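Local structure of glucose-1-phosphate uridylyltransferase (Sphingomonas elodea, 2UX8) at residues G163-A168 / R215-P220; T192-L197 / Q250-V255; K16-V21 / D128-E133. The protein binds alpha-D-glucose 1-phosphate and probably joins it to UTP, forming UDP-glucose and diphosphate. All blocks are in the same frame, centred on the assembly; numbering follows the deposited sequence.

Contact 1: residues G163-A168 / R215-P220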
loop_
_atom_site.group_PDB
_atom_site.type_symbol
_atom_site.label_atom_id
_atom_site.label_comp_id
_atom_site.label_asym_id
_atom_site.label_seq_id
_atom_site.Cartn_x
_atom_site.Cartn_y
_atom_site.Cartn_z
ATOM N N GLY C 163 -2.537 -32.616 -24.485
ATOM C CA GLY C 163 -1.692 -31.672 -25.204
ATOM C C GLY C 163 -1.941 -30.206 -24.877
ATOM O O GLY C 163 -2.204 -29.860 -23.731
ATOM N N ASN C 164 -1.866 -29.346 -25.890
ATOM C CA ASN C 164 -2.066 -27.918 -25.702
ATOM C C ASN C 164 -3.345 -27.429 -26.370
ATOM O O ASN C 164 -3.694 -27.873 -27.462
ATOM C CB ASN C 164 -0.864 -27.150 -26.260
ATOM C CG ASN C 164 0.463 -27.765 -25.847
ATOM O OD1 ASN C 164 1.014 -28.612 -26.554
ATOM N ND2 ASN C 164 0.976 -27.355 -24.691
ATOM N N LEU C 165 -4.046 -26.520 -25.704
ATOM C CA LEU C 165 -5.278 -25.970 -26.239
ATOM C C LEU C 165 -5.321 -24.461 -26.049
ATOM O O LEU C 165 -4.721 -23.914 -25.118
ATOM C CB LEU C 165 -6.500 -26.589 -25.555
ATOM C CG LEU C 165 -6.795 -28.086 -25.670
ATOM C CD1 LEU C 165 -6.086 -28.821 -24.557
ATOM C CD2 LEU C 165 -8.290 -28.330 -25.548
ATOM N N ILE C 166 -6.041 -23.796 -26.943
ATOM C CA ILE C 166 -6.205 -22.354 -26.885
ATOM C C ILE C 166 -7.593 -22.021 -27.392
ATOM O O ILE C 166 -8.157 -22.754 -28.193
ATOM C CB ILE C 166 -5.173 -21.626 -27.768
ATOM C CG1 ILE C 166 -5.185 -22.229 -29.172
ATOM C CG2 ILE C 166 -3.786 -21.719 -27.141
ATOM C CD1 ILE C 166 -4.318 -21.498 -30.167
ATOM N N CYS C 167 -8.153 -20.921 -26.915
ATOM C CA CYS C 167 -9.472 -20.512 -27.363
ATOM C C CYS C 167 -9.312 -19.844 -28.725
ATOM O O CYS C 167 -8.442 -18.991 -28.915
ATOM C CB CYS C 167 -10.090 -19.535 -26.374
ATOM S SG CYS C 167 -11.792 -19.160 -26.751
ATOM N N ALA C 168 -10.147 -20.245 -29.677
ATOM C CA ALA C 168 -10.084 -19.693 -31.022
ATOM C C ALA C 168 -11.382 -19.002 -31.377
ATOM O O ALA C 168 -12.461 -19.410 -30.931
ATOM C CB ALA C 168 -9.778 -20.794 -32.028
ATOM N N ARG C 215 -7.111 -17.501 -23.494
ATOM C CA ARG C 215 -7.422 -18.682 -22.686
ATOM C C ARG C 215 -6.507 -19.807 -23.192
ATOM O O ARG C 215 -6.597 -20.202 -24.355
ATOM C CB ARG C 215 -8.903 -19.056 -22.848
ATOM C CG ARG C 215 -9.771 -18.880 -21.591
ATOM C CD ARG C 215 -9.554 -17.532 -20.929
ATOM N NE ARG C 215 -10.657 -17.112 -20.074
ATOM C CZ ARG C 215 -10.847 -15.841 -19.722
ATOM N NH1 ARG C 215 -10.006 -14.922 -20.153
ATOM N NH2 ARG C 215 -11.889 -15.475 -18.980
ATOM N N TYR C 216 -5.612 -20.297 -22.331
ATOM C CA TYR C 216 -4.674 -21.351 -22.715
ATOM C C TYR C 216 -4.552 -22.484 -21.699
ATOM O O TYR C 216 -4.793 -22.315 -20.500
ATOM C CB TYR C 216 -3.249 -20.805 -22.892
ATOM C CG TYR C 216 -3.065 -19.533 -23.701
ATOM C CD1 TYR C 216 -3.605 -18.316 -23.277
ATOM C CD2 TYR C 216 -2.269 -19.530 -24.846
ATOM C CE1 TYR C 216 -3.351 -17.134 -23.974
ATOM C CE2 TYR C 216 -2.013 -18.355 -25.545
ATOM C CZ TYR C 216 -2.552 -17.166 -25.104
ATOM O OH TYR C 216 -2.272 -16.014 -25.795
ATOM N N ILE C 217 -4.157 -23.646 -22.209
ATOM C CA ILE C 217 -3.878 -24.825 -21.402
ATOM C C ILE C 217 -2.610 -25.332 -22.055
ATOM O O ILE C 217 -2.641 -25.820 -23.176
ATOM C CB ILE C 217 -4.942 -25.896 -21.518
ATOM C CG1 ILE C 217 -6.189 -25.458 -20.761
ATOM C CG2 ILE C 217 -4.404 -27.209 -20.961
ATOM C CD1 ILE C 217 -7.253 -26.530 -20.632
ATOM N N LEU C 218 -1.490 -25.200 -21.363
ATOM C CA LEU C 218 -0.210 -25.595 -21.925
ATOM C C LEU C 218 0.533 -26.680 -21.173
ATOM O O LEU C 218 0.348 -26.866 -19.977
ATOM C CB LEU C 218 0.678 -24.363 -22.024
ATOM C CG LEU C 218 0.020 -23.290 -22.868
ATOM C CD1 LEU C 218 0.672 -21.975 -22.574
ATOM C CD2 LEU C 218 0.112 -23.655 -24.359
ATOM N N GLN C 219 1.393 -27.387 -21.894
ATOM C CA GLN C 219 2.195 -28.447 -21.301
ATOM C C GLN C 219 3.496 -27.846 -20.810
ATOM O O GLN C 219 4.005 -26.877 -21.383
ATOM C CB GLN C 219 2.464 -29.553 -22.326
ATOM C CG GLN C 219 1.202 -30.285 -22.740
ATOM C CD GLN C 219 0.520 -30.945 -21.562
ATOM O OE1 GLN C 219 -0.695 -30.878 -21.410
ATOM N NE2 GLN C 219 1.303 -31.593 -20.721
ATOM N N PRO C 220 4.052 -28.417 -19.739
ATOM C CA PRO C 220 5.302 -27.949 -19.137
ATOM C C PRO C 220 6.468 -27.731 -20.100
ATOM O O PRO C 220 7.374 -26.948 -19.803
ATOM C CB PRO C 220 5.591 -29.006 -18.066
ATOM C CG PRO C 220 4.897 -30.232 -18.588
ATOM C CD PRO C 220 3.601 -29.663 -19.097
#

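Contact 2: residues T192-L197 / Q250-V255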
loop_
_atom_site.group_PDB
_atom_site.type_symbol
_atom_site.label_atom_id
_atom_site.label_comp_id
_atom_site.label_asym_id
_atom_site.label_seq_id
_atom_site.Cartn_x
_atom_site.Cartn_y
_atom_site.Cartn_z
ATOM N N THR C 192 -10.281 -27.812 -33.452
ATOM C CA THR C 192 -9.738 -27.551 -34.763
ATOM C C THR C 192 -8.215 -27.550 -34.634
ATOM O O THR C 192 -7.648 -26.776 -33.876
ATOM C CB THR C 192 -10.297 -26.208 -35.324
ATOM O OG1 THR C 192 -9.246 -25.462 -35.940
ATOM C CG2 THR C 192 -10.956 -25.381 -34.222
ATOM N N GLU C 193 -7.565 -28.461 -35.350
ATOM C CA GLU C 193 -6.114 -28.594 -35.318
ATOM C C GLU C 193 -5.351 -27.334 -35.698
ATOM O O GLU C 193 -5.683 -26.671 -36.678
ATOM C CB GLU C 193 -5.683 -29.729 -36.248
ATOM C CG GLU C 193 -5.800 -31.112 -35.642
ATOM C CD GLU C 193 -5.767 -32.211 -36.682
ATOM O OE1 GLU C 193 -5.172 -32.001 -37.761
ATOM O OE2 GLU C 193 -6.331 -33.292 -36.411
ATOM N N VAL C 194 -4.328 -27.007 -34.919
ATOM C CA VAL C 194 -3.495 -25.845 -35.204
ATOM C C VAL C 194 -2.234 -26.383 -35.868
ATOM O O VAL C 194 -1.454 -27.105 -35.248
ATOM C CB VAL C 194 -3.120 -25.070 -33.905
ATOM C CG1 VAL C 194 -2.775 -26.038 -32.828
ATOM C CG2 VAL C 194 -1.928 -24.140 -34.151
ATOM N N LYS C 195 -2.047 -26.048 -37.138
ATOM C CA LYS C 195 -0.882 -26.512 -37.879
ATOM C C LYS C 195 0.214 -25.460 -37.870
ATOM O O LYS C 195 1.356 -25.735 -38.224
ATOM C CB LYS C 195 -1.282 -26.857 -39.321
ATOM C CG LYS C 195 -2.113 -28.137 -39.444
ATOM C CD LYS C 195 -2.573 -28.372 -40.874
ATOM C CE LYS C 195 -3.325 -29.692 -41.017
ATOM N NZ LYS C 195 -3.955 -29.845 -42.369
ATOM N N GLY C 196 -0.140 -24.251 -37.458
ATOM C CA GLY C 196 0.834 -23.183 -37.411
ATOM C C GLY C 196 0.230 -21.944 -36.797
ATOM O O GLY C 196 -0.991 -21.829 -36.674
ATOM N N LEU C 197 1.089 -21.009 -36.412
ATOM C CA LEU C 197 0.618 -19.783 -35.806
ATOM C C LEU C 197 1.658 -18.693 -35.877
ATOM O O LEU C 197 2.839 -18.932 -35.645
ATOM C CB LEU C 197 0.210 -20.042 -34.347
ATOM C CG LEU C 197 1.204 -20.649 -33.353
ATOM C CD1 LEU C 197 0.452 -21.065 -32.100
ATOM C CD2 LEU C 197 1.886 -21.859 -33.949
ATOM N N GLN C 250 3.105 -32.658 -30.184
ATOM C CA GLN C 250 2.068 -32.742 -29.174
ATOM C C GLN C 250 0.744 -32.238 -29.727
ATOM O O GLN C 250 0.708 -31.325 -30.556
ATOM C CB GLN C 250 2.471 -31.981 -27.912
ATOM C CG GLN C 250 2.697 -32.919 -26.739
ATOM C CD GLN C 250 3.291 -32.243 -25.519
ATOM O OE1 GLN C 250 3.359 -32.840 -24.446
ATOM N NE2 GLN C 250 3.733 -31.004 -25.677
ATOM N N PRO C 251 -0.363 -32.869 -29.305
ATOM C CA PRO C 251 -1.723 -32.515 -29.729
ATOM C C PRO C 251 -1.971 -31.033 -29.476
ATOM O O PRO C 251 -1.909 -30.588 -28.333
ATOM C CB PRO C 251 -2.603 -33.373 -28.823
ATOM C CG PRO C 251 -1.765 -34.570 -28.549
ATOM C CD PRO C 251 -0.375 -34.008 -28.366
ATOM N N PHE C 252 -2.243 -30.269 -30.525
ATOM C CA PHE C 252 -2.501 -28.857 -30.336
ATOM C C PHE C 252 -3.786 -28.475 -31.050
ATOM O O PHE C 252 -3.880 -28.551 -32.273
ATOM C CB PHE C 252 -1.313 -28.038 -30.830
ATOM C CG PHE C 252 -1.162 -26.732 -30.123
ATOM C CD1 PHE C 252 0.090 -26.154 -29.961
ATOM C CD2 PHE C 252 -2.277 -26.072 -29.623
ATOM C CE1 PHE C 252 0.230 -24.936 -29.309
ATOM C CE2 PHE C 252 -2.149 -24.856 -28.972
ATOM C CZ PHE C 252 -0.890 -24.283 -28.814
ATOM N N HIS C 253 -4.781 -28.074 -30.267
ATOM C CA HIS C 253 -6.078 -27.720 -30.816
ATOM C C HIS C 253 -6.608 -26.364 -30.397
ATOM O O HIS C 253 -6.262 -25.834 -29.337
ATOM C CB HIS C 253 -7.099 -28.773 -30.413
ATOM C CG HIS C 253 -6.688 -30.165 -30.758
ATOM N ND1 HIS C 253 -6.737 -30.657 -32.043
ATOM C CD2 HIS C 253 -6.189 -31.161 -29.991
ATOM C CE1 HIS C 253 -6.288 -31.898 -32.052
ATOM N NE2 HIS C 253 -5.947 -32.227 -30.820
ATOM N N GLY C 254 -7.466 -25.818 -31.251
ATOM C CA GLY C 254 -8.097 -24.550 -30.973
ATOM C C GLY C 254 -9.495 -24.908 -30.518
ATOM O O GLY C 254 -10.115 -25.806 -31.082
ATOM N N VAL C 255 -9.985 -24.228 -29.489
ATOM C CA VAL C 255 -11.318 -24.490 -28.978
ATOM C C VAL C 255 -12.216 -23.279 -29.199
ATOM O O VAL C 255 -11.832 -22.153 -28.897
ATOM C CB VAL C 255 -11.276 -24.802 -27.479
ATOM C CG1 VAL C 255 -12.656 -25.171 -26.995
ATOM C CG2 VAL C 255 -10.288 -25.928 -27.211
#

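Contact 3: residues K16-V21 / D128-E133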
loop_
_atom_site.group_PDB
_atom_site.type_symbol
_atom_site.label_atom_id
_atom_site.label_comp_id
_atom_site.label_asym_id
_atom_site.label_seq_id
_atom_site.Cartn_x
_atom_site.Cartn_y
_atom_site.Cartn_z
ATOM N N LYS C 16 -3.290 -25.889 -11.765
ATOM C CA LYS C 16 -2.719 -24.550 -11.826
ATOM C C LYS C 16 -3.047 -23.660 -13.004
ATOM O O LYS C 16 -3.115 -24.094 -14.152
ATOM C CB LYS C 16 -1.199 -24.634 -11.675
ATOM C CG LYS C 16 -0.760 -25.271 -10.377
ATOM C CD LYS C 16 0.748 -25.352 -10.256
ATOM C CE LYS C 16 1.135 -25.913 -8.895
ATOM N NZ LYS C 16 2.481 -26.537 -8.913
ATOM N N ALA C 17 -3.231 -22.387 -12.682
ATOM C CA ALA C 17 -3.545 -21.359 -13.658
ATOM C C ALA C 17 -2.690 -20.121 -13.397
ATOM O O ALA C 17 -2.445 -19.743 -12.244
ATOM C CB ALA C 17 -5.015 -21.000 -13.579
ATOM N N VAL C 18 -2.232 -19.494 -14.476
ATOM C CA VAL C 18 -1.406 -18.300 -14.374
ATOM C C VAL C 18 -2.175 -17.105 -14.896
ATOM O O VAL C 18 -2.721 -17.147 -15.993
ATOM C CB VAL C 18 -0.111 -18.452 -15.178
ATOM C CG1 VAL C 18 0.673 -17.148 -15.168
ATOM C CG2 VAL C 18 0.716 -19.569 -14.591
ATOM N N PHE C 19 -2.215 -16.036 -14.105
ATOM C CA PHE C 19 -2.945 -14.828 -14.493
ATOM C C PHE C 19 -2.024 -13.640 -14.671
ATOM O O PHE C 19 -1.518 -13.101 -13.695
ATOM C CB PHE C 19 -3.982 -14.461 -13.435
ATOM C CG PHE C 19 -4.955 -15.561 -13.113
ATOM C CD1 PHE C 19 -4.556 -16.682 -12.392
ATOM C CD2 PHE C 19 -6.278 -15.462 -13.508
ATOM C CE1 PHE C 19 -5.471 -17.680 -12.066
ATOM C CE2 PHE C 19 -7.201 -16.456 -13.188
ATOM C CZ PHE C 19 -6.799 -17.564 -12.466
ATOM N N PRO C 20 -1.785 -13.218 -15.921
ATOM C CA PRO C 20 -0.903 -12.064 -16.156
ATOM C C PRO C 20 -1.670 -10.811 -15.756
ATOM O O PRO C 20 -2.586 -10.406 -16.453
ATOM C CB PRO C 20 -0.646 -12.113 -17.671
ATOM C CG PRO C 20 -0.910 -13.558 -18.039
ATOM C CD PRO C 20 -2.125 -13.889 -17.187
ATOM N N VAL C 21 -1.310 -10.207 -14.632
ATOM C CA VAL C 21 -2.001 -9.010 -14.162
ATOM C C VAL C 21 -1.039 -7.863 -13.861
ATOM O O VAL C 21 -1.185 -7.182 -12.856
ATOM C CB VAL C 21 -2.810 -9.304 -12.864
ATOM C CG1 VAL C 21 -3.984 -10.223 -13.168
ATOM C CG2 VAL C 21 -1.901 -9.932 -11.812
ATOM N N ASP C 128 8.895 -21.599 -11.724
ATOM C CA ASP C 128 9.178 -22.416 -10.560
ATOM C C ASP C 128 7.974 -22.824 -9.725
ATOM O O ASP C 128 8.046 -23.784 -8.960
ATOM C CB ASP C 128 10.236 -21.724 -9.690
ATOM C CG ASP C 128 11.609 -21.678 -10.367
ATOM O OD1 ASP C 128 11.980 -22.679 -11.015
ATOM O OD2 ASP C 128 12.323 -20.659 -10.243
ATOM N N ILE C 129 6.865 -22.110 -9.873
ATOM C CA ILE C 129 5.673 -22.446 -9.109
ATOM C C ILE C 129 4.880 -23.533 -9.832
ATOM O O ILE C 129 4.177 -24.323 -9.209
ATOM C CB ILE C 129 4.798 -21.205 -8.894
ATOM C CG1 ILE C 129 5.694 -20.048 -8.443
ATOM C CG2 ILE C 129 3.695 -21.502 -7.887
ATOM C CD1 ILE C 129 5.100 -19.142 -7.414
ATOM N N VAL C 130 5.020 -23.581 -11.150
ATOM C CA VAL C 130 4.319 -24.560 -11.952
ATOM C C VAL C 130 5.068 -25.886 -11.960
ATOM O O VAL C 130 4.479 -26.927 -11.668
ATOM C CB VAL C 130 4.128 -24.039 -13.358
ATOM C CG1 VAL C 130 3.616 -25.156 -14.254
ATOM C CG2 VAL C 130 3.138 -22.865 -13.320
ATOM N N GLY C 131 6.354 -25.851 -12.296
ATOM C CA GLY C 131 7.161 -27.061 -12.255
ATOM C C GLY C 131 7.021 -27.963 -13.454
ATOM O O GLY C 131 7.116 -27.493 -14.586
ATOM N N ASP C 132 6.847 -29.259 -13.222
ATOM C CA ASP C 132 6.648 -30.170 -14.337
ATOM C C ASP C 132 5.163 -30.495 -14.334
ATOM O O ASP C 132 4.767 -31.630 -14.095
ATOM C CB ASP C 132 7.428 -31.474 -14.178
ATOM C CG ASP C 132 7.767 -32.115 -15.519
ATOM O OD1 ASP C 132 7.785 -33.357 -15.590
ATOM O OD2 ASP C 132 8.029 -31.384 -16.502
ATOM N N GLU C 133 4.334 -29.496 -14.594
ATOM C CA GLU C 133 2.895 -29.700 -14.595
ATOM C C GLU C 133 2.291 -28.908 -15.718
ATOM O O GLU C 133 2.854 -27.913 -16.152
ATOM C CB GLU C 133 2.268 -29.199 -13.282
ATOM C CG GLU C 133 2.690 -29.943 -12.029
ATOM C CD GLU C 133 1.784 -29.675 -10.826
ATOM O OE1 GLU C 133 0.543 -29.744 -10.974
ATOM O OE2 GLU C 133 2.318 -29.426 -9.725
#

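Contact 1: residues G163-A168 / R215-P220
The first torsions of Tyr216 and Ile166 turn their side chains to where they meet: the tyrosine CG lies anti to its carbonyl carbon (chi1 -47°), while Ile166, with CG1 between N and the carbonyl carbon (chi1 51°), has CG2 anti to the carbonyl carbon and directed at the ring. That methyl approaches the ring obliquely, Ile166 CG2 lying 3.5 Å from Tyr216 CD2, with CG and CE2 a little farther off. The two residues form a non-hydrogen-bonded pair between antiparallel strands, and Phe252 also packs against Ile166. Next along the strands, Leu165 and Ile217 are the hydrogen-bonded pair, their side chains on the opposite face, where Leu165 also meets Ala157 and Tyr158 of helix 150-161. Leu165 N gives a bond of 3.0 Å to Ile217 O, in the plane of that carbonyl, and Ile217 N returns one of 3.0 Å to Leu165 O. A third bond runs from Cys167 N to Arg215 O at 3.1 Å. Beyond it Cys167 CB rests 3.8 Å from Arg215 CB, while the guanidinium leads away to a salt bridge with Glu54. Tyr216 touches the bound glucose 1-phosphate. The chemistry is thus a buried backbone pairing with an apolar contact beside it: bonds of Arg215 and Ile217 hold the backbone from which the Tyr216 ring springs, and the Ile166 methyl packs against that ring.

Contact 2: residues T192-L197 / Q250-V255
An antiparallel strand pairing in the mixed sheet of the nucleotidyltransferase domain brings strand 191-198 against strand 252-256, Thr192 and Glu193 facing Gly254 and His253. The firm backbone bond goes from Gly254 N to Thr192 O, 2.8 Å long with an angle of 161° at the hydrogen; its donor is tilted 27° from the carbonyl plane. The return bond, Thr192 N to Gly254 O, is weak and bent. One step on, Glu193 and His253 form a non-hydrogen-bonded pair whose side chains run side by side and point the same way. Glu193 CG comes to the edge of the imidazole, near its plane, at 3.7 Å from His253 CE1. The carboxylate, turned 53° from the ring, keeps OE2 5.1 Å from His253 ND1, and Glu193 OE1 has a weak hydrogen bond to Thr186 instead. Val194 N bonds to Phe252 O at 3.1 Å, though the place of that oxygen is less sure. Beyond it, Lys195 and Gly196 both face Thr183, a classic beta bulge in the pairing with strand 181-188. At the Glu193–His253 pair, therefore, the touch is made by a methylene group at a ring edge, and the carboxylate would probably act on the histidine only through space, as a modest electrostatic influence.

Contact 3: residues K16-V21 / D128-E133
Lys16 and Glu133 form a buried salt bridge where the first strand of the central sheet, 16-21, faces the end of helix 127-130 and the turn after it. The lysine chain is extended beyond CG and crosses the glutamate side chain at about a right angle. Lys16 NZ stands 3.0 Å from Glu133 OE2, above the carboxylate plane and 62° out of it. The same ammonium gives a bond of 2.8 Å to Ile129 O, in the plane of that carbonyl, and a weak one from Lys16 NZ to Val130 O at 3.4 Å. Carbonyls at a helix C-terminus are likely to favour a positive charge here, and Glu133 OE2 has a second salt bridge, to Arg15. A methionine in place of Lys16 would probably leave Ile129 O without this donor and Glu133 with one cationic partner fewer. Farther up the strand the contact is apolar, Val18 CG2 lying 4.3 Å from Val130 CG2. Strand 16-21 is flanked by the parallel strands 62-67 and 135-138, Phe19 packs on helix 47-57, and a second subunit packs against Lys16, Asp128 and Ile129, so the contact lies beside the subunit interface.

From the N terminus, contact 3 closes first, bringing strand 16-21 to the end of helix 127-130 across 106 intervening residues. The chain then runs through strand 135-138 and helix 150-161 to strand 164-170, where contact 1 opens. Before it closes at 215-220, contact 2 has opened at 192-197, to close at 250-255; these two loops therefore cross, whereas contact 3 stands in series before both. Contacts 1 and 2 are joined because strands 164-170 and 252-256 are parallel neighbours, probably bonded from Val255 N to Ile166 O. Pro220 packs on Asp132 and Glu133, linking contact 1 to contact 3, while contacts 2 and 3 do not touch.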